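Local coordinates for TOG array regulator of axonemal microtubules protein 1 (Mus musculus, PDB 5DN7) that binds microtubules and promotes their polymerisation through its HEAT-repeat TOG regions, notably the second and fourth, and takes part in building cilia, at residues L70-L75 with S112-A117; V82-L87 with K124-K129. One frame throughout, in Å; residues are numbered along the deposited sequence.

Contact 1: residues L70-L75 with S112-A117; sequences LLYNLL and SVKVLA
Y72 turns its ring out with CG anti to the backbone N (chi1 -176°), and K114 runs out extended before bending at its third torsion (chi3 -66°). These turns slide the ammonium end of K114 over one face of the Y72 ring. NZ of K114 sits 3.3 Å from the centroid of the Y72 ring, almost on the ring normal, a cation-pi contact. CE follows over the same face as a CH-pi contact. NZ of K114 also donates a hydrogen bond of 2.7 Å to the backbone O of Y72 and meets that carbonyl from above its plane. D76 adds a salt bridge to NZ. Nearer its backbone, CD of K114 rests 3.9 Å from CB of L75. L75 also lays CD2 against CG1 of V115 at 4.0 Å. The contact joins the C-terminal parts of helices 61-74 and 105-114, the first helices of successive predicted HEAT repeats in the second TOG domain. With an alanine at Y72 the cation-pi face is gone, and the K114 ammonium would probably be less firmly placed, held by the carbonyl and D76. One lysine charge is shared among a ring face, a backbone carbonyl and a carboxylate, which likely keeps it protonated.

Contact 2: residues V82-L87 with K124-K129; sequences VVHGTL and KQEYMK
L87 and E126 meet flank to flank, CB to CB at 3.7 Å, where the two segments come nearest. This is the tight part of the contact. Both CB atoms point at the opposing helix, and the two CA atoms are only 6.0 Å apart. On the same helix as E126, I123 and I130 also touch L87, so the leucine is held among apolar neighbours. Beside this, H84 reaches over with its imidazole. CD2 of H84 lies 3.8 Å from CG of E126, an oblique approach, and the ring and carboxylate planes stand 82° apart. E126 bends at its second torsion (chi2 -57°), which carries the carboxylate round toward K129. Here the contact becomes looser and polar. No direct hydrogen bond joins the two segments. Instead a water lies in the plane of the H84 ring, 2.7 Å from NE2 of H84. It is also within hydrogen-bonding distance of OE1 of Q125 and OE2 of E126, so it bridges the helices. OE2 of E126 further takes a salt bridge from NZ of K129 at 3.0 Å, met from above the carboxylate plane. A close contact of aliphatic carbons with a hydrated polar margin joins helices 80-97 and 121-138, which belong to successive predicted HEAT repeats. Such helix-on-helix stacking builds the solenoid of a TOG domain.

In the fold
After helices 25-32 and 40-52 the chain enters helix 61-74, whose C-terminal part, with L75, supplies the first half of contact 1. Helix 80-97 follows and gives the first half of contact 2. The chain then enters helix 105-114, and at its end and the residues after it contact 1 closes its loop. Helix 121-138 closes contact 2 a little later. The two loops therefore cross, their segments alternating along the chain. Both contacts join predicted HEAT 5 to HEAT 6, contact 1 through the first helix of each and contact 2 through the second. Their centres are 9 Å apart. L74 packs on T86, V115 on V83 and L116 on Y127, which ties the two helix layers together.

Contact 1: residues L70-L75 with S112-A117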
loop_
_atom_site.group_PDB
_atom_site.type_symbol
_atom_site.label_atom_id
_atom_site.label_comp_id
_atom_site.label_asym_id
_atom_site.label_seq_id
_atom_site.Cartn_x
_atom_site.Cartn_y
_atom_site.Cartn_z
ATOM N N LEU A 70 -8.189 -14.185 11.101
ATOM C CA LEU A 70 -8.597 -15.179 10.119
ATOM C C LEU A 70 -8.254 -14.749 8.685
ATOM O O LEU A 70 -7.641 -15.516 7.921
ATOM C CB LEU A 70 -10.096 -15.439 10.228
ATOM C CG LEU A 70 -10.620 -16.440 9.210
ATOM C CD1 LEU A 70 -9.980 -17.795 9.481
ATOM C CD2 LEU A 70 -12.124 -16.528 9.275
ATOM N N LEU A 71 -8.638 -13.526 8.327
ATOM C CA LEU A 71 -8.309 -12.995 7.005
ATOM C C LEU A 71 -6.797 -12.998 6.769
ATOM O O LEU A 71 -6.329 -13.319 5.680
ATOM C CB LEU A 71 -8.870 -11.583 6.834
ATOM C CG LEU A 71 -10.399 -11.505 6.930
ATOM C CD1 LEU A 71 -10.905 -10.112 6.628
ATOM C CD2 LEU A 71 -11.071 -12.517 6.021
ATOM N N TYR A 72 -6.037 -12.665 7.802
ATOM C CA TYR A 72 -4.591 -12.625 7.688
ATOM C C TYR A 72 -4.055 -14.018 7.389
ATOM O O TYR A 72 -3.128 -14.184 6.590
ATOM C CB TYR A 72 -3.968 -12.062 8.970
ATOM C CG TYR A 72 -2.465 -11.882 8.912
ATOM C CD1 TYR A 72 -1.900 -10.849 8.171
ATOM C CD2 TYR A 72 -1.608 -12.739 9.613
ATOM C CE1 TYR A 72 -0.527 -10.669 8.115
ATOM C CE2 TYR A 72 -0.231 -12.566 9.571
ATOM C CZ TYR A 72 0.307 -11.529 8.813
ATOM O OH TYR A 72 1.675 -11.340 8.749
ATOM N N ASN A 73 -4.602 -15.027 8.019
ATOM C CA ASN A 73 -4.224 -16.366 7.687
ATOM C C ASN A 73 -4.617 -16.809 6.295
ATOM O O ASN A 73 -3.899 -17.488 5.654
ATOM C CB ASN A 73 -4.630 -17.341 8.773
ATOM C CG ASN A 73 -3.871 -17.113 10.058
ATOM O OD1 ASN A 73 -4.457 -17.075 11.110
ATOM N ND2 ASN A 73 -2.580 -16.952 9.975
ATOM N N LEU A 74 -5.782 -16.405 5.850
ATOM C CA LEU A 74 -6.250 -16.777 4.522
ATOM C C LEU A 74 -5.355 -16.201 3.415
ATOM O O LEU A 74 -5.254 -16.769 2.330
ATOM C CB LEU A 74 -7.691 -16.321 4.331
ATOM C CG LEU A 74 -8.718 -17.074 5.177
ATOM C CD1 LEU A 74 -10.113 -16.495 4.996
ATOM C CD2 LEU A 74 -8.701 -18.552 4.804
ATOM N N LEU A 75 -4.690 -15.086 3.694
ATOM C CA LEU A 75 -3.788 -14.490 2.717
ATOM C C LEU A 75 -2.493 -15.292 2.567
ATOM O O LEU A 75 -1.658 -14.975 1.723
ATOM C CB LEU A 75 -3.466 -13.048 3.092
ATOM C CG LEU A 75 -4.657 -12.098 3.093
ATOM C CD1 LEU A 75 -4.224 -10.753 3.603
ATOM C CD2 LEU A 75 -5.266 -11.976 1.689
ATOM N N SER A 112 -1.989 -6.199 4.249
ATOM C CA SER A 112 -1.849 -5.699 2.891
ATOM C C SER A 112 -0.410 -5.788 2.369
ATOM O O SER A 112 -0.177 -6.018 1.169
ATOM C CB SER A 112 -2.364 -4.272 2.822
ATOM O OG SER A 112 -3.731 -4.253 3.219
ATOM N N VAL A 113 0.560 -5.628 3.257
ATOM C CA VAL A 113 1.946 -5.720 2.844
ATOM C C VAL A 113 2.285 -7.165 2.444
ATOM O O VAL A 113 3.030 -7.387 1.474
ATOM C CB VAL A 113 2.917 -5.237 3.955
ATOM C CG1 VAL A 113 4.362 -5.590 3.585
ATOM C CG2 VAL A 113 2.771 -3.737 4.170
ATOM N N LYS A 114 1.740 -8.139 3.178
ATOM C CA LYS A 114 1.951 -9.542 2.815
ATOM C C LYS A 114 1.723 -9.856 1.320
ATOM O O LYS A 114 2.524 -10.562 0.709
ATOM C CB LYS A 114 1.051 -10.450 3.653
ATOM C CG LYS A 114 1.246 -11.923 3.331
ATOM C CD LYS A 114 0.257 -12.813 4.069
ATOM C CE LYS A 114 0.485 -12.783 5.565
ATOM N NZ LYS A 114 -0.468 -13.665 6.290
ATOM N N VAL A 115 0.642 -9.339 0.729
ATOM C CA VAL A 115 0.300 -9.688 -0.648
ATOM C C VAL A 115 0.997 -8.802 -1.688
ATOM O O VAL A 115 0.787 -8.976 -2.879
ATOM C CB VAL A 115 -1.234 -9.623 -0.899
ATOM C CG1 VAL A 115 -1.960 -10.628 -0.017
ATOM C CG2 VAL A 115 -1.777 -8.181 -0.718
ATOM N N LEU A 116 1.817 -7.853 -1.252
ATOM C CA LEU A 116 2.545 -7.017 -2.200
ATOM C C LEU A 116 3.607 -7.794 -2.995
ATOM O O LEU A 116 4.061 -7.335 -4.055
ATOM C CB LEU A 116 3.217 -5.864 -1.482
ATOM C CG LEU A 116 2.393 -4.807 -0.750
ATOM C CD1 LEU A 116 3.372 -3.757 -0.273
ATOM C CD2 LEU A 116 1.321 -4.192 -1.636
ATOM N N ALA A 117 4.027 -8.944 -2.465
ATOM C CA ALA A 117 4.986 -9.798 -3.144
ATOM C C ALA A 117 4.357 -10.470 -4.345
ATOM O O ALA A 117 5.067 -10.980 -5.222
ATOM C CB ALA A 117 5.530 -10.857 -2.195
#

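Contact 2: residues V82-L87 with K124-K129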
loop_
_atom_site.group_PDB
_atom_site.type_symbol
_atom_site.label_atom_id
_atom_site.label_comp_id
_atom_site.label_asym_id
_atom_site.label_seq_id
_atom_site.Cartn_x
_atom_site.Cartn_y
_atom_site.Cartn_z
ATOM N N VAL A 82 -7.867 -17.572 -3.843
ATOM C CA VAL A 82 -8.234 -17.465 -2.437
ATOM C C VAL A 82 -7.704 -16.154 -1.864
ATOM O O VAL A 82 -8.427 -15.435 -1.196
ATOM C CB VAL A 82 -7.696 -18.643 -1.607
ATOM C CG1 VAL A 82 -7.935 -18.394 -0.130
ATOM C CG2 VAL A 82 -8.365 -19.934 -2.037
ATOM N N VAL A 83 -6.446 -15.843 -2.147
ATOM C CA VAL A 83 -5.878 -14.582 -1.701
ATOM C C VAL A 83 -6.708 -13.408 -2.218
ATOM O O VAL A 83 -7.054 -12.503 -1.456
ATOM C CB VAL A 83 -4.419 -14.431 -2.162
ATOM C CG1 VAL A 83 -3.889 -13.059 -1.795
ATOM C CG2 VAL A 83 -3.563 -15.517 -1.545
ATOM N N HIS A 84 -7.052 -13.452 -3.505
ATOM C CA HIS A 84 -7.828 -12.397 -4.146
ATOM C C HIS A 84 -9.180 -12.214 -3.466
ATOM O O HIS A 84 -9.558 -11.084 -3.100
ATOM C CB HIS A 84 -8.023 -12.692 -5.646
ATOM C CG HIS A 84 -8.932 -11.720 -6.332
ATOM N ND1 HIS A 84 -10.248 -12.011 -6.625
ATOM C CD2 HIS A 84 -8.725 -10.446 -6.746
ATOM C CE1 HIS A 84 -10.809 -10.960 -7.199
ATOM N NE2 HIS A 84 -9.909 -9.994 -7.285
ATOM N N GLY A 85 -9.897 -13.320 -3.277
ATOM C CA GLY A 85 -11.188 -13.264 -2.610
ATOM C C GLY A 85 -11.099 -12.743 -1.179
ATOM O O GLY A 85 -11.958 -11.980 -0.715
ATOM N N THR A 86 -10.059 -13.158 -0.466
ATOM C CA THR A 86 -9.867 -12.695 0.905
ATOM C C THR A 86 -9.623 -11.188 0.902
ATOM O O THR A 86 -10.210 -10.484 1.693
ATOM C CB THR A 86 -8.703 -13.406 1.585
ATOM O OG1 THR A 86 -8.914 -14.823 1.541
ATOM C CG2 THR A 86 -8.569 -12.960 3.026
ATOM N N LEU A 87 -8.778 -10.706 -0.005
ATOM C CA LEU A 87 -8.533 -9.273 -0.154
ATOM C C LEU A 87 -9.816 -8.515 -0.437
ATOM O O LEU A 87 -10.005 -7.415 0.068
ATOM C CB LEU A 87 -7.514 -8.998 -1.260
ATOM C CG LEU A 87 -6.069 -9.279 -0.878
ATOM C CD1 LEU A 87 -5.138 -9.125 -2.064
ATOM C CD2 LEU A 87 -5.666 -8.328 0.256
ATOM N N LYS A 124 -3.141 -6.672 -7.014
ATOM C CA LYS A 124 -2.810 -5.252 -6.955
ATOM C C LYS A 124 -4.056 -4.341 -7.007
ATOM O O LYS A 124 -4.112 -3.328 -6.301
ATOM C CB LYS A 124 -1.845 -4.894 -8.085
ATOM C CG LYS A 124 -1.485 -3.425 -8.116
ATOM C CD LYS A 124 -0.349 -3.138 -9.089
ATOM C CE LYS A 124 -0.243 -1.631 -9.323
ATOM N NZ LYS A 124 0.610 -1.258 -10.517
ATOM N N GLN A 125 -5.059 -4.709 -7.803
ATOM C CA GLN A 125 -6.334 -3.984 -7.796
ATOM C C GLN A 125 -6.891 -3.917 -6.371
ATOM O O GLN A 125 -7.218 -2.826 -5.843
ATOM C CB GLN A 125 -7.371 -4.648 -8.704
ATOM C CG GLN A 125 -7.300 -4.248 -10.153
ATOM C CD GLN A 125 -8.237 -5.069 -11.027
ATOM O OE1 GLN A 125 -8.901 -5.998 -10.549
ATOM N NE2 GLN A 125 -8.275 -4.752 -12.321
ATOM N N GLU A 126 -6.993 -5.093 -5.750
ATOM C CA GLU A 126 -7.571 -5.083 -4.409
ATOM C C GLU A 126 -6.701 -4.366 -3.362
ATOM O O GLU A 126 -7.226 -3.590 -2.539
ATOM C CB GLU A 126 -7.882 -6.508 -3.956
ATOM C CG GLU A 126 -8.902 -7.186 -4.867
ATOM C CD GLU A 126 -10.209 -6.406 -4.953
ATOM O OE1 GLU A 126 -10.609 -5.783 -3.943
ATOM O OE2 GLU A 126 -10.844 -6.408 -6.032
ATOM N N TYR A 127 -5.386 -4.570 -3.374
ATOM C CA TYR A 127 -4.654 -3.914 -2.297
ATOM C C TYR A 127 -4.524 -2.403 -2.529
ATOM O O TYR A 127 -4.443 -1.641 -1.560
ATOM C CB TYR A 127 -3.290 -4.569 -2.023
ATOM C CG TYR A 127 -2.181 -4.500 -3.045
ATOM C CD1 TYR A 127 -1.602 -3.288 -3.421
ATOM C CD2 TYR A 127 -1.627 -5.681 -3.552
ATOM C CE1 TYR A 127 -0.542 -3.252 -4.326
ATOM C CE2 TYR A 127 -0.575 -5.658 -4.447
ATOM C CZ TYR A 127 -0.034 -4.449 -4.830
ATOM O OH TYR A 127 1.012 -4.450 -5.723
ATOM N N MET A 128 -4.548 -1.954 -3.777
ATOM C CA MET A 128 -4.572 -0.513 -4.025
ATOM C C MET A 128 -5.888 0.090 -3.510
ATOM O O MET A 128 -5.891 1.197 -2.888
ATOM C CB MET A 128 -4.384 -0.190 -5.512
ATOM C CG MET A 128 -2.956 -0.372 -6.056
ATOM S SD MET A 128 -1.656 0.350 -4.999
ATOM C CE MET A 128 -2.208 2.058 -4.809
ATOM N N LYS A 129 -6.996 -0.622 -3.747
ATOM C CA LYS A 129 -8.263 -0.167 -3.140
ATOM C C LYS A 129 -8.129 -0.012 -1.628
ATOM O O LYS A 129 -8.491 1.042 -1.038
ATOM C CB LYS A 129 -9.410 -1.132 -3.450
ATOM C CG LYS A 129 -9.925 -1.071 -4.887
ATOM C CD LYS A 129 -10.805 -2.289 -5.155
ATOM C CE LYS A 129 -11.347 -2.288 -6.561
ATOM N NZ LYS A 129 -11.798 -3.666 -6.908
HETATM O O HOH W 1 -9.708 -7.461 -8.270
#